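Local coordinates for protein Adp-heptose LPS heptosyltransferase II (Escherichia coli, PDB 1PSW) that transfers the second heptose from ADP-L-glycero-beta-D-manno-heptose onto the heptosyl-Kdo2-lipid A module while the lipopolysaccharide inner core is built, at residues G192-W197 / Y287-P292; R303-I308 / I328-Q333; Y21-A26 / R134-A139; L138-G143 / D150-L155; N172-S177 / G248-D253. All blocks are in the same frame, centred on the assembly; numbering follows the deposited sequence.

Contact 1: residues G192-W197 / Y287-P292; sequences GPAKRW and YGPSSP
Lys-195 and Ala-194 meet Pro-289 and Ser-290 where two loops come together at the C-terminal ends of the strands of a parallel sheet. The enzyme belongs to the GT-B clan, and this is the Rossmann-like sheet that contains strands 182-186 and 283-287; one loop follows each strand. Residues 193-195 form a 3-10 turn, evidenced by the bond from Lys-195 N to Gly-192 O at 3.1 Å.

The apolar contacts come first. Pro-289 has its CB pointing toward the turn, and its CG lies 4.2 Å from Ala-194 CB and 4.1 Å from Lys-195 CG. Beyond CG the lysine chain is fully extended. With CG anti to the carbonyl carbon and beside the backbone N (chi1 -61°), this rod runs past the proline and then along Ser-290, which it meets through CD, CE and NZ.

The polar atoms play a different part. No hydrogen bond joins the two loops. Ala-194 O rests against the proline ring, 3.3 Å from Pro-289 CD. Ser-290 OG is set between its own backbone N and carbonyl carbon (chi1 68°) and bonds to Asp-269 OD2 outside the pair, so it is the methylene side of the serine that faces the lysine end. Gly-288 O takes a hydrogen bond from Arg-306 NE on the neighbouring strand.

Loops at this end of the strands line the interdomain cleft in GT-B enzymes, consistent with a place near the donor site. The tightest spot is Lys-195 CE against Ser-290 CB, 3.4 Å apart and inside the usual carbon-carbon separation.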
# COMPACT_ATOMS: atom_id res chain seq x y z
N GLY A 192 5.33 -5.86 -12.44
CA GLY A 192 6.04 -6.82 -13.26
C GLY A 192 7.33 -7.42 -12.74
O GLY A 192 7.94 -6.90 -11.80
N PRO A 193 7.79 -8.52 -13.35
CA PRO A 193 9.02 -9.24 -12.99
C PRO A 193 10.26 -8.37 -12.90
O PRO A 193 11.12 -8.61 -12.06
CB PRO A 193 9.14 -10.30 -14.08
CG PRO A 193 7.72 -10.59 -14.42
CD PRO A 193 7.11 -9.20 -14.47
N ALA A 194 10.36 -7.38 -13.78
CA ALA A 194 11.53 -6.50 -13.81
C ALA A 194 11.80 -5.82 -12.48
O ALA A 194 12.94 -5.47 -12.18
CB ALA A 194 11.37 -5.45 -14.91
N LYS A 195 10.77 -5.62 -11.67
CA LYS A 195 10.97 -4.96 -10.39
C LYS A 195 11.13 -5.93 -9.23
O LYS A 195 11.22 -5.51 -8.08
CB LYS A 195 9.81 -3.99 -10.12
CG LYS A 195 9.72 -2.92 -11.19
CD LYS A 195 8.69 -1.86 -10.86
CE LYS A 195 8.65 -0.81 -11.96
NZ LYS A 195 7.74 0.32 -11.60
N ARG A 196 11.20 -7.22 -9.52
CA ARG A 196 11.33 -8.20 -8.46
C ARG A 196 12.76 -8.65 -8.17
O ARG A 196 13.54 -8.92 -9.09
CB ARG A 196 10.50 -9.45 -8.76
CG ARG A 196 9.00 -9.25 -8.66
CD ARG A 196 8.28 -10.59 -8.64
NE ARG A 196 7.69 -10.92 -9.93
CZ ARG A 196 7.24 -12.13 -10.26
NH1 ARG A 196 7.32 -13.14 -9.39
NH2 ARG A 196 6.72 -12.33 -11.46
N TRP A 197 13.11 -8.70 -6.90
CA TRP A 197 14.42 -9.19 -6.52
C TRP A 197 14.26 -10.68 -6.85
O TRP A 197 13.20 -11.25 -6.60
CB TRP A 197 14.66 -8.99 -5.04
CG TRP A 197 16.08 -9.10 -4.62
CD1 TRP A 197 17.17 -8.61 -5.27
CD2 TRP A 197 16.56 -9.68 -3.40
NE1 TRP A 197 18.31 -8.82 -4.51
CE2 TRP A 197 17.95 -9.46 -3.36
CE3 TRP A 197 15.93 -10.31 -2.31
CZ2 TRP A 197 18.74 -9.90 -2.29
CZ3 TRP A 197 16.72 -10.75 -1.25
CH2 TRP A 197 18.11 -10.52 -1.24
N TYR A 287 15.15 -1.71 -4.99
CA TYR A 287 14.81 -1.10 -6.27
C TYR A 287 15.79 -1.46 -7.39
O TYR A 287 16.99 -1.62 -7.16
CB TYR A 287 14.77 0.42 -6.15
CG TYR A 287 13.57 0.95 -5.41
CD1 TYR A 287 13.48 0.85 -4.02
CD2 TYR A 287 12.54 1.58 -6.10
CE1 TYR A 287 12.37 1.36 -3.34
CE2 TYR A 287 11.43 2.09 -5.43
CZ TYR A 287 11.35 1.98 -4.05
OH TYR A 287 10.27 2.51 -3.39
N GLY A 288 15.25 -1.55 -8.59
CA GLY A 288 16.05 -1.86 -9.76
C GLY A 288 15.77 -0.86 -10.86
O GLY A 288 16.25 0.27 -10.80
N PRO A 289 14.97 -1.22 -11.88
CA PRO A 289 14.68 -0.28 -12.96
C PRO A 289 13.85 0.94 -12.54
O PRO A 289 13.93 1.99 -13.17
CB PRO A 289 13.97 -1.16 -13.99
CG PRO A 289 13.22 -2.12 -13.13
CD PRO A 289 14.26 -2.50 -12.09
N SER A 290 13.05 0.80 -11.49
CA SER A 290 12.22 1.90 -11.00
C SER A 290 12.90 2.65 -9.86
O SER A 290 13.85 2.16 -9.27
CB SER A 290 10.87 1.36 -10.52
OG SER A 290 11.01 0.59 -9.33
N SER A 291 12.42 3.85 -9.56
CA SER A 291 12.99 4.65 -8.48
C SER A 291 11.89 4.99 -7.48
O SER A 291 10.71 4.89 -7.79
CB SER A 291 13.58 5.95 -9.03
OG SER A 291 12.55 6.86 -9.36
N PRO A 292 12.28 5.40 -6.26
CA PRO A 292 11.30 5.76 -5.24
C PRO A 292 10.90 7.24 -5.30
O PRO A 292 10.33 7.76 -4.35
CB PRO A 292 12.03 5.42 -3.95
CG PRO A 292 13.43 5.78 -4.28
CD PRO A 292 13.61 5.19 -5.66

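Contact 2: residues R303-I308 / I328-Q333; sequences RVIRLI and IDITPQ
Asp-329 comes first along 328-333 to reach the other segment: its CB lies 3.8 Å from Leu-307 CD1, and its carbonyl O 3.5 Å from Leu-307 CD1. Only its CB and carbonyl O meet Leu-307; at the polar end OD1 bonds to Gln-325 NE2.

Ile-330 follows and carries most of the contact. Its CG1 is 3.6 Å from Leu-307 CD1 and 3.7 Å from Leu-307 CG, while its CD1 goes on to Ile-305 CG2 at 3.9 Å. The long branch can touch both residues because CG1 stands anti to the carbonyl carbon (chi1 -69°) and chi2 is extended. Replaced by an alanine, this residue would probably cost Ile-305 CG2 its partner across the contact, strip Leu-307 CD1 of its isoleucine neighbour and open a gap beside the edge strand.

Thr-331 is the N-cap of helix 332-347, its OG1 bonded to Arg-334 N, so the apolar contact sits immediately before the chain's last helix. Strand 302-306 is outermost in its sheet, and Ile-305 and Leu-307 also touch Arg-334 of that helix.

With no hydrogen bond between the segments, the joint rests on van der Waals contact among branched aliphatic groups, and directional bonding lies outside it.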
# COMPACT_ATOMS: atom_id res chain seq x y z
N ARG A 303 14.60 1.77 4.62
CA ARG A 303 15.87 2.01 3.95
C ARG A 303 15.68 1.49 2.53
O ARG A 303 15.05 0.44 2.32
CB ARG A 303 17.02 1.26 4.63
CG ARG A 303 17.35 1.75 6.04
CD ARG A 303 17.75 3.23 6.03
NE ARG A 303 18.19 3.71 7.34
CZ ARG A 303 17.37 3.99 8.36
NH1 ARG A 303 16.06 3.86 8.22
NH2 ARG A 303 17.88 4.42 9.51
N VAL A 304 16.20 2.24 1.56
CA VAL A 304 16.08 1.87 0.16
C VAL A 304 17.43 1.50 -0.40
O VAL A 304 18.43 2.18 -0.16
CB VAL A 304 15.50 3.04 -0.67
CG1 VAL A 304 15.73 2.78 -2.15
CG2 VAL A 304 13.99 3.18 -0.39
N ILE A 305 17.47 0.40 -1.14
CA ILE A 305 18.70 -0.05 -1.77
C ILE A 305 18.48 -0.05 -3.27
O ILE A 305 17.54 -0.68 -3.77
CB ILE A 305 19.10 -1.46 -1.31
CG1 ILE A 305 19.27 -1.48 0.21
CG2 ILE A 305 20.39 -1.89 -2.01
CD1 ILE A 305 19.64 -2.84 0.77
N ARG A 306 19.33 0.67 -3.99
CA ARG A 306 19.26 0.74 -5.45
C ARG A 306 20.68 0.99 -5.93
O ARG A 306 21.37 1.88 -5.42
CB ARG A 306 18.35 1.88 -5.92
CG ARG A 306 18.02 1.77 -7.41
CD ARG A 306 17.30 2.99 -7.95
NE ARG A 306 16.89 2.80 -9.34
CZ ARG A 306 16.57 3.79 -10.18
NH1 ARG A 306 16.61 5.05 -9.77
NH2 ARG A 306 16.21 3.51 -11.43
N LEU A 307 21.12 0.21 -6.91
CA LEU A 307 22.48 0.35 -7.42
C LEU A 307 22.61 1.24 -8.64
O LEU A 307 23.71 1.70 -8.96
CB LEU A 307 23.04 -1.04 -7.73
CG LEU A 307 23.02 -2.04 -6.56
CD1 LEU A 307 23.53 -3.38 -7.03
CD2 LEU A 307 23.86 -1.51 -5.41
N ILE A 308 21.51 1.49 -9.33
CA ILE A 308 21.54 2.34 -10.52
C ILE A 308 20.75 3.63 -10.34
O ILE A 308 20.11 3.84 -9.31
CB ILE A 308 20.99 1.58 -11.75
CG1 ILE A 308 19.54 1.16 -11.50
CG2 ILE A 308 21.84 0.36 -12.03
CD1 ILE A 308 18.85 0.60 -12.72
N ILE A 328 19.42 -8.19 -9.83
CA ILE A 328 20.23 -9.39 -9.73
C ILE A 328 21.54 -9.02 -9.05
O ILE A 328 22.08 -9.79 -8.26
CB ILE A 328 20.51 -9.98 -11.14
CG1 ILE A 328 19.21 -10.58 -11.71
CG2 ILE A 328 21.60 -11.04 -11.06
CD1 ILE A 328 19.29 -10.96 -13.18
N ASP A 329 22.05 -7.82 -9.33
CA ASP A 329 23.32 -7.37 -8.74
C ASP A 329 23.26 -7.02 -7.25
O ASP A 329 24.29 -6.81 -6.63
CB ASP A 329 23.89 -6.18 -9.53
CG ASP A 329 24.42 -6.59 -10.90
OD1 ASP A 329 24.56 -7.81 -11.13
OD2 ASP A 329 24.70 -5.70 -11.73
N ILE A 330 22.06 -6.96 -6.68
CA ILE A 330 21.95 -6.69 -5.25
C ILE A 330 22.07 -8.04 -4.55
O ILE A 330 21.16 -8.87 -4.63
CB ILE A 330 20.60 -6.03 -4.90
CG1 ILE A 330 20.55 -4.61 -5.47
CG2 ILE A 330 20.41 -5.99 -3.38
CD1 ILE A 330 19.28 -3.84 -5.14
N THR A 331 23.18 -8.25 -3.86
CA THR A 331 23.44 -9.52 -3.19
C THR A 331 22.70 -9.70 -1.87
O THR A 331 22.41 -8.74 -1.17
CB THR A 331 24.94 -9.71 -2.90
OG1 THR A 331 25.34 -8.84 -1.84
CG2 THR A 331 25.77 -9.39 -4.14
N PRO A 332 22.38 -10.95 -1.52
CA PRO A 332 21.68 -11.25 -0.27
C PRO A 332 22.50 -10.75 0.92
O PRO A 332 21.95 -10.37 1.95
CB PRO A 332 21.57 -12.77 -0.29
CG PRO A 332 21.41 -13.05 -1.75
CD PRO A 332 22.46 -12.16 -2.36
N GLN A 333 23.82 -10.75 0.77
CA GLN A 333 24.70 -10.29 1.85
C GLN A 333 24.54 -8.79 2.09
O GLN A 333 24.54 -8.34 3.23
CB GLN A 333 26.16 -10.61 1.53
CG GLN A 333 27.12 -10.31 2.68
CD GLN A 333 26.72 -11.01 3.97
OE1 GLN A 333 26.59 -12.24 4.02
NE2 GLN A 333 26.52 -10.23 5.03

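Contact 3: residues Y21-A26 / R134-A139; sequences YRTLQA and RYIALA
Thr-23 points its CB toward 134-139, and both branches beyond that atom find partners there. Thr-23 OG1, beside the backbone N (chi1 -56°), lies 3.8 Å from Ile-136 CG1 and 3.9 Å from Ile-136 CG2. Its hydrogen bond is with Ser-19 O, one turn back on its own helix, so the buried hydroxyl is satisfied while presenting its flank to the isoleucine. Thr-23 CG2 takes the position anti to the backbone N and ends 3.8 Å from Ala-139 CB, with Ile-136 CG2 a little farther at 4.2 Å. The threonine and isoleucine side chains cross at about a right angle.

Leu-24 supplies a second apolar touch: its CD2 stands 3.8 Å from Ala-139 CB, so the alanine methyl is met by both neighbours on helix 11-27. A glycine at Thr-23 would probably open a gap between the helices and deprive Ile-136 and the Ala-139 methyl of a partner.

The small Ala-139 lets the backbones come close, with Leu-24 CA and Ala-139 CA 5.8 Å apart. Helix 11-27 follows the first strand of the N-terminal parallel sheet; Tyr-21 and Leu-24 reach strand 32-37, while Ala-137 and Leu-138 rest on Trp-108 of strand 104-108.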
# COMPACT_ATOMS: atom_id res chain seq x y z
N TYR A 21 -7.81 11.07 3.51
CA TYR A 21 -8.83 10.88 4.55
C TYR A 21 -8.40 11.53 5.86
O TYR A 21 -9.21 12.17 6.54
CB TYR A 21 -9.12 9.39 4.79
CG TYR A 21 -9.34 8.58 3.51
CD1 TYR A 21 -9.82 9.18 2.36
CD2 TYR A 21 -9.01 7.22 3.45
CE1 TYR A 21 -9.97 8.47 1.17
CE2 TYR A 21 -9.15 6.50 2.27
CZ TYR A 21 -9.63 7.13 1.13
OH TYR A 21 -9.73 6.45 -0.05
N ARG A 22 -7.13 11.35 6.23
CA ARG A 22 -6.60 11.95 7.45
C ARG A 22 -6.63 13.47 7.33
O ARG A 22 -6.95 14.16 8.29
CB ARG A 22 -5.16 11.49 7.71
CG ARG A 22 -4.99 10.04 8.13
CD ARG A 22 -3.58 9.80 8.65
NE ARG A 22 -3.36 10.52 9.90
CZ ARG A 22 -2.17 10.76 10.44
NH1 ARG A 22 -1.06 10.37 9.83
NH2 ARG A 22 -2.09 11.40 11.60
N THR A 23 -6.31 13.98 6.15
CA THR A 23 -6.30 15.42 5.94
C THR A 23 -7.72 15.99 5.96
O THR A 23 -7.95 17.07 6.50
CB THR A 23 -5.59 15.79 4.62
OG1 THR A 23 -4.27 15.25 4.64
CG2 THR A 23 -5.51 17.30 4.46
N LEU A 24 -8.67 15.26 5.38
CA LEU A 24 -10.06 15.72 5.35
C LEU A 24 -10.64 15.89 6.75
O LEU A 24 -11.36 16.84 7.02
CB LEU A 24 -10.93 14.74 4.56
CG LEU A 24 -10.79 14.78 3.03
CD1 LEU A 24 -11.50 13.59 2.43
CD2 LEU A 24 -11.35 16.08 2.50
N GLN A 25 -10.32 14.95 7.63
CA GLN A 25 -10.81 15.01 8.99
C GLN A 25 -10.11 16.06 9.83
O GLN A 25 -10.60 16.45 10.89
CB GLN A 25 -10.71 13.63 9.62
CG GLN A 25 -11.62 12.63 8.91
CD GLN A 25 -11.96 11.42 9.75
OE1 GLN A 25 -13.03 10.82 9.59
NE2 GLN A 25 -11.07 11.05 10.66
N ALA A 26 -8.96 16.53 9.35
CA ALA A 26 -8.22 17.56 10.07
C ALA A 26 -8.64 18.95 9.58
O ALA A 26 -8.48 19.93 10.30
CB ALA A 26 -6.72 17.36 9.86
N ARG A 134 -0.15 14.71 -4.05
CA ARG A 134 -1.26 14.88 -4.98
C ARG A 134 -2.60 14.52 -4.37
O ARG A 134 -3.61 15.17 -4.67
CB ARG A 134 -1.02 14.06 -6.26
CG ARG A 134 0.22 14.52 -7.01
CD ARG A 134 0.44 13.76 -8.31
NE ARG A 134 1.76 14.07 -8.85
CZ ARG A 134 2.26 13.55 -9.97
NH1 ARG A 134 1.55 12.69 -10.69
NH2 ARG A 134 3.49 13.89 -10.36
N TYR A 135 -2.64 13.49 -3.53
CA TYR A 135 -3.90 13.11 -2.89
C TYR A 135 -4.29 14.14 -1.85
O TYR A 135 -5.43 14.59 -1.80
CB TYR A 135 -3.78 11.74 -2.21
CG TYR A 135 -3.88 10.57 -3.16
CD1 TYR A 135 -4.55 10.68 -4.38
CD2 TYR A 135 -3.34 9.33 -2.82
CE1 TYR A 135 -4.68 9.59 -5.23
CE2 TYR A 135 -3.46 8.23 -3.67
CZ TYR A 135 -4.14 8.37 -4.87
OH TYR A 135 -4.27 7.29 -5.72
N ILE A 136 -3.33 14.51 -1.01
CA ILE A 136 -3.55 15.48 0.04
C ILE A 136 -4.05 16.82 -0.51
O ILE A 136 -4.95 17.43 0.06
CB ILE A 136 -2.26 15.71 0.87
CG1 ILE A 136 -1.97 14.47 1.72
CG2 ILE A 136 -2.39 16.95 1.72
CD1 ILE A 136 -0.63 14.50 2.46
N ALA A 137 -3.46 17.28 -1.61
CA ALA A 137 -3.84 18.55 -2.22
C ALA A 137 -5.33 18.66 -2.54
O ALA A 137 -5.89 19.77 -2.54
CB ALA A 137 -3.03 18.79 -3.48
N LEU A 138 -5.98 17.54 -2.82
CA LEU A 138 -7.40 17.56 -3.16
C LEU A 138 -8.32 18.00 -2.03
O LEU A 138 -9.45 18.42 -2.27
CB LEU A 138 -7.85 16.19 -3.67
CG LEU A 138 -7.16 15.66 -4.93
CD1 LEU A 138 -7.75 14.31 -5.29
CD2 LEU A 138 -7.32 16.65 -6.08
N ALA A 139 -7.84 17.92 -0.80
CA ALA A 139 -8.63 18.31 0.36
C ALA A 139 -8.67 19.83 0.52
O ALA A 139 -9.38 20.35 1.37
CB ALA A 139 -8.06 17.67 1.62

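Contact 4: residues L138-G143 / D150-L155; sequences LAYDKG and DLPQPL
Tyr-140 and Leu-151 have the closest backbones here, yet their CA atoms are 8.7 Å apart and neither segment is regular helix or strand, so side chains must span the distance. Tyr-140 CB points toward 150-155, and with CG anti to the carbonyl carbon (chi1 -64°) the phenol extends across to the other loop.

Leu-151 CD2 approaches the ring obliquely, 3.9 Å from Tyr-140 CE2 and equally near Tyr-140 CD2. On the same side of the ring plane, Pro-152 comes head-on to the tyrosine and meets the phenol end: its CD is 3.6 Å from Tyr-140 CZ and 3.5 Å from Tyr-140 OH. A water 2.8 Å from Tyr-140 OH donates to Pro-152 O, likewise at 2.8 Å, so the same proline touches the phenol through its ring and is linked to it through its carbonyl. Together these contacts probably hold the phenol end in place.

The contact closes a short loop after helix 131-137. Tyr-140 also packs on Thr-23 and Arg-27 of helix 11-27, and its carbonyl O accepts a bond from Arg-121 NH2 on the outermost strand, 119-121. Leu-151 rests on Glu-133 and Ile-136, linking the returning loop to helix 131-137.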
# COMPACT_ATOMS: atom_id res chain seq x y z
N LEU A 138 -5.98 17.54 -2.82
CA LEU A 138 -7.40 17.56 -3.16
C LEU A 138 -8.32 18.00 -2.03
O LEU A 138 -9.45 18.42 -2.27
CB LEU A 138 -7.85 16.19 -3.67
CG LEU A 138 -7.16 15.66 -4.93
CD1 LEU A 138 -7.75 14.31 -5.29
CD2 LEU A 138 -7.32 16.65 -6.08
N ALA A 139 -7.84 17.92 -0.80
CA ALA A 139 -8.63 18.31 0.36
C ALA A 139 -8.67 19.83 0.52
O ALA A 139 -9.38 20.35 1.37
CB ALA A 139 -8.06 17.67 1.62
N TYR A 140 -7.89 20.53 -0.30
CA TYR A 140 -7.85 21.99 -0.23
C TYR A 140 -8.53 22.63 -1.43
O TYR A 140 -8.68 22.01 -2.48
CB TYR A 140 -6.40 22.46 -0.11
CG TYR A 140 -5.74 21.99 1.17
CD1 TYR A 140 -5.98 22.64 2.37
CD2 TYR A 140 -4.92 20.86 1.18
CE1 TYR A 140 -5.42 22.18 3.57
CE2 TYR A 140 -4.36 20.39 2.37
CZ TYR A 140 -4.62 21.05 3.55
OH TYR A 140 -4.04 20.58 4.71
N ASP A 141 -8.94 23.89 -1.26
CA ASP A 141 -9.60 24.61 -2.34
C ASP A 141 -8.69 24.76 -3.55
O ASP A 141 -7.48 24.93 -3.41
CB ASP A 141 -10.06 25.99 -1.85
CG ASP A 141 -11.06 25.90 -0.72
OD1 ASP A 141 -12.08 25.20 -0.87
OD2 ASP A 141 -10.83 26.54 0.33
N LYS A 142 -9.28 24.70 -4.74
CA LYS A 142 -8.54 24.80 -5.99
C LYS A 142 -7.49 25.91 -6.07
O LYS A 142 -6.29 25.64 -6.06
CB LYS A 142 -9.52 24.95 -7.16
CG LYS A 142 -8.88 24.75 -8.52
CD LYS A 142 -9.89 24.97 -9.64
CE LYS A 142 -9.27 24.70 -11.00
NZ LYS A 142 -10.23 24.98 -12.10
N GLY A 143 -7.94 27.16 -6.14
CA GLY A 143 -7.01 28.27 -6.24
C GLY A 143 -6.23 28.62 -4.98
O GLY A 143 -6.15 29.79 -4.61
N ASP A 150 3.15 24.56 -0.61
CA ASP A 150 2.05 25.30 -0.01
C ASP A 150 1.22 24.47 0.95
O ASP A 150 0.43 25.01 1.73
CB ASP A 150 1.12 25.88 -1.08
CG ASP A 150 1.80 26.90 -1.95
OD1 ASP A 150 2.69 27.62 -1.44
OD2 ASP A 150 1.45 26.99 -3.14
N LEU A 151 1.37 23.15 0.90
CA LEU A 151 0.61 22.27 1.77
C LEU A 151 0.93 22.48 3.23
O LEU A 151 2.10 22.49 3.63
CB LEU A 151 0.86 20.81 1.41
CG LEU A 151 0.30 20.31 0.08
CD1 LEU A 151 0.75 18.87 -0.14
CD2 LEU A 151 -1.23 20.41 0.09
N PRO A 152 -0.11 22.66 4.07
CA PRO A 152 0.11 22.86 5.50
C PRO A 152 0.91 21.69 6.06
O PRO A 152 0.58 20.53 5.81
CB PRO A 152 -1.31 22.92 6.06
CG PRO A 152 -2.07 23.56 4.95
CD PRO A 152 -1.53 22.85 3.72
N GLN A 153 1.96 21.99 6.82
CA GLN A 153 2.81 20.97 7.41
C GLN A 153 2.47 20.82 8.89
O GLN A 153 1.99 21.75 9.53
CB GLN A 153 4.28 21.37 7.25
CG GLN A 153 4.75 21.46 5.80
CD GLN A 153 5.16 20.12 5.23
OE1 GLN A 153 5.01 19.86 4.03
NE2 GLN A 153 5.72 19.26 6.08
N PRO A 154 2.71 19.62 9.46
CA PRO A 154 3.25 18.43 8.79
C PRO A 154 2.18 17.70 8.00
O PRO A 154 1.00 17.77 8.33
CB PRO A 154 3.76 17.60 9.96
CG PRO A 154 2.75 17.90 11.03
CD PRO A 154 2.62 19.40 10.91
N LEU A 155 2.58 16.99 6.95
CA LEU A 155 1.62 16.24 6.15
C LEU A 155 1.20 15.02 6.96
O LEU A 155 1.98 14.51 7.76
CB LEU A 155 2.24 15.77 4.83
CG LEU A 155 2.82 16.84 3.91
CD1 LEU A 155 3.35 16.18 2.63
CD2 LEU A 155 1.76 17.86 3.57
O HOH W 1 -1.52 19.31 4.34

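Contact 5: residues N172-S177 / G248-D253; sequences NQFSLS and GETQLD
Phe-174 brings the far end of its ring against two consecutive residues, Glu-249 and Thr-250, and uses it in two ways. Over one face lies the Thr-250 methyl: CG2 is 4.1 Å from the centroid of the Phe-174 ring and 28° off the normal, which fits a CH-pi contact. The nearest ring atoms are on the far rim, with Phe-174 CZ and Thr-250 CG2 3.7 Å apart. At the edge, in the plane of the ring, sits Glu-249 O, 3.3 Å from Phe-174 CE1.

The torsions account for this placing. Thr-250 holds OG1 between its backbone N and carbonyl carbon (chi1 69°), which leaves CG2 as the branch over the ring. Phe-174 keeps CG anti to its carbonyl carbon (chi1 -76°), with CB directed at the opposite segment.

Farther out, helix ends position both partners. Phe-174 is the first residue to leave helical angles after helix 164-173, which ends in a Schellman motif: Leu-176 N bonds to Cys-171 O, and Ser-175 N to Asn-172 O at 3.0 Å. Phe-174 O is held by Arg-244 NE. On the other side, Gln-251 is the N-cap of helix 252-260, and its N bonds to Gln-254 OE1. The ring also touches Leu-246, Gln-254 and Leu-258, so the phenylalanine joins the end of one helix to the beginning of another within the second domain.

No hydrogen bond crosses the contact; the slightly positive ring hydrogens facing a carbonyl oxygen would probably add a weak electrostatic attraction to the dispersion between methyl and face.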
# COMPACT_ATOMS: atom_id res chain seq x y z
N ASN A 172 -1.67 -17.42 15.31
CA ASN A 172 -2.15 -18.79 15.51
C ASN A 172 -3.08 -19.20 14.36
O ASN A 172 -3.10 -20.35 13.95
CB ASN A 172 -2.91 -18.94 16.84
CG ASN A 172 -1.99 -18.91 18.05
OD1 ASN A 172 -0.88 -19.47 18.03
ND2 ASN A 172 -2.45 -18.27 19.12
N GLN A 173 -3.87 -18.25 13.86
CA GLN A 173 -4.79 -18.51 12.75
C GLN A 173 -4.04 -19.02 11.53
O GLN A 173 -4.58 -19.76 10.71
CB GLN A 173 -5.55 -17.23 12.43
CG GLN A 173 -6.46 -17.23 11.22
CD GLN A 173 -7.31 -15.97 11.21
OE1 GLN A 173 -6.78 -14.85 11.21
NE2 GLN A 173 -8.62 -16.15 11.19
N PHE A 174 -2.78 -18.62 11.40
CA PHE A 174 -1.98 -19.05 10.27
C PHE A 174 -0.89 -20.06 10.64
O PHE A 174 0.10 -20.22 9.93
CB PHE A 174 -1.45 -17.82 9.54
CG PHE A 174 -2.49 -17.14 8.71
CD1 PHE A 174 -2.81 -17.64 7.45
CD2 PHE A 174 -3.24 -16.09 9.23
CE1 PHE A 174 -3.86 -17.09 6.72
CE2 PHE A 174 -4.30 -15.54 8.51
CZ PHE A 174 -4.61 -16.04 7.25
N SER A 175 -1.10 -20.73 11.77
CA SER A 175 -0.19 -21.76 12.25
C SER A 175 1.26 -21.34 12.37
O SER A 175 2.17 -22.11 12.04
CB SER A 175 -0.28 -22.98 11.33
OG SER A 175 -1.60 -23.47 11.28
N LEU A 176 1.48 -20.12 12.85
CA LEU A 176 2.83 -19.61 13.02
C LEU A 176 3.28 -19.83 14.46
O LEU A 176 2.50 -19.65 15.40
CB LEU A 176 2.89 -18.12 12.68
CG LEU A 176 2.61 -17.78 11.22
CD1 LEU A 176 2.59 -16.27 11.03
CD2 LEU A 176 3.69 -18.41 10.34
N SER A 177 4.54 -20.23 14.61
CA SER A 177 5.12 -20.48 15.92
C SER A 177 5.64 -19.20 16.57
O SER A 177 6.16 -18.32 15.88
CB SER A 177 6.28 -21.47 15.79
OG SER A 177 6.97 -21.59 17.03
N GLY A 248 -1.42 -15.45 -1.08
CA GLY A 248 -2.72 -15.94 -1.52
C GLY A 248 -3.55 -16.58 -0.42
O GLY A 248 -4.69 -16.98 -0.65
N GLU A 249 -3.00 -16.67 0.79
CA GLU A 249 -3.68 -17.29 1.92
C GLU A 249 -4.36 -16.31 2.88
O GLU A 249 -5.20 -16.71 3.70
CB GLU A 249 -2.67 -18.13 2.71
CG GLU A 249 -2.32 -19.44 2.04
CD GLU A 249 -3.38 -20.50 2.30
OE1 GLU A 249 -3.41 -21.04 3.43
OE2 GLU A 249 -4.17 -20.79 1.37
N THR A 250 -4.01 -15.04 2.77
CA THR A 250 -4.53 -14.01 3.65
C THR A 250 -5.37 -12.96 2.94
O THR A 250 -5.24 -12.75 1.73
CB THR A 250 -3.38 -13.23 4.31
OG1 THR A 250 -2.72 -12.46 3.29
CG2 THR A 250 -2.37 -14.18 4.94
N GLN A 251 -6.23 -12.29 3.71
CA GLN A 251 -7.03 -11.18 3.21
C GLN A 251 -6.17 -10.00 3.64
O GLN A 251 -5.34 -10.15 4.54
CB GLN A 251 -8.40 -11.13 3.91
CG GLN A 251 -9.37 -12.22 3.46
CD GLN A 251 -9.71 -12.10 1.98
OE1 GLN A 251 -10.30 -11.11 1.55
NE2 GLN A 251 -9.33 -13.10 1.21
N LEU A 252 -6.34 -8.83 3.03
CA LEU A 252 -5.51 -7.67 3.38
C LEU A 252 -5.48 -7.31 4.86
O LEU A 252 -4.44 -6.87 5.37
CB LEU A 252 -5.95 -6.44 2.57
CG LEU A 252 -5.65 -6.50 1.07
CD1 LEU A 252 -6.23 -5.29 0.35
CD2 LEU A 252 -4.15 -6.56 0.88
N ASP A 253 -6.60 -7.48 5.55
CA ASP A 253 -6.64 -7.16 6.97
C ASP A 253 -5.73 -8.11 7.74
O ASP A 253 -5.01 -7.68 8.64
CB ASP A 253 -8.09 -7.17 7.49
CG ASP A 253 -8.77 -8.54 7.40
OD1 ASP A 253 -8.54 -9.28 6.43
OD2 ASP A 253 -9.56 -8.85 8.32

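From the N terminus, contact 3 opens first, bringing residues 134-139 back onto helix 11-27 and closing a long loop over the first sheet. Contact 4 starts where contact 3 ends, sharing Leu-138 and Ala-139, and closes a short loop. In the second sheet's domain, contact 5 ties the end of helix 164-173 to the start of helix 252-260, and contact 1 joins the loops after strands 182-186 and 283-287; the two cross. Contact 2 follows in series, closing a short loop from edge strand 302-306 to the start of helix 332-347, and touches contact 1 through a probable hydrogen bond, Trp-197 NE1 to Ile-330 O (2.9 Å). No contact nests, and none joins the two sheets.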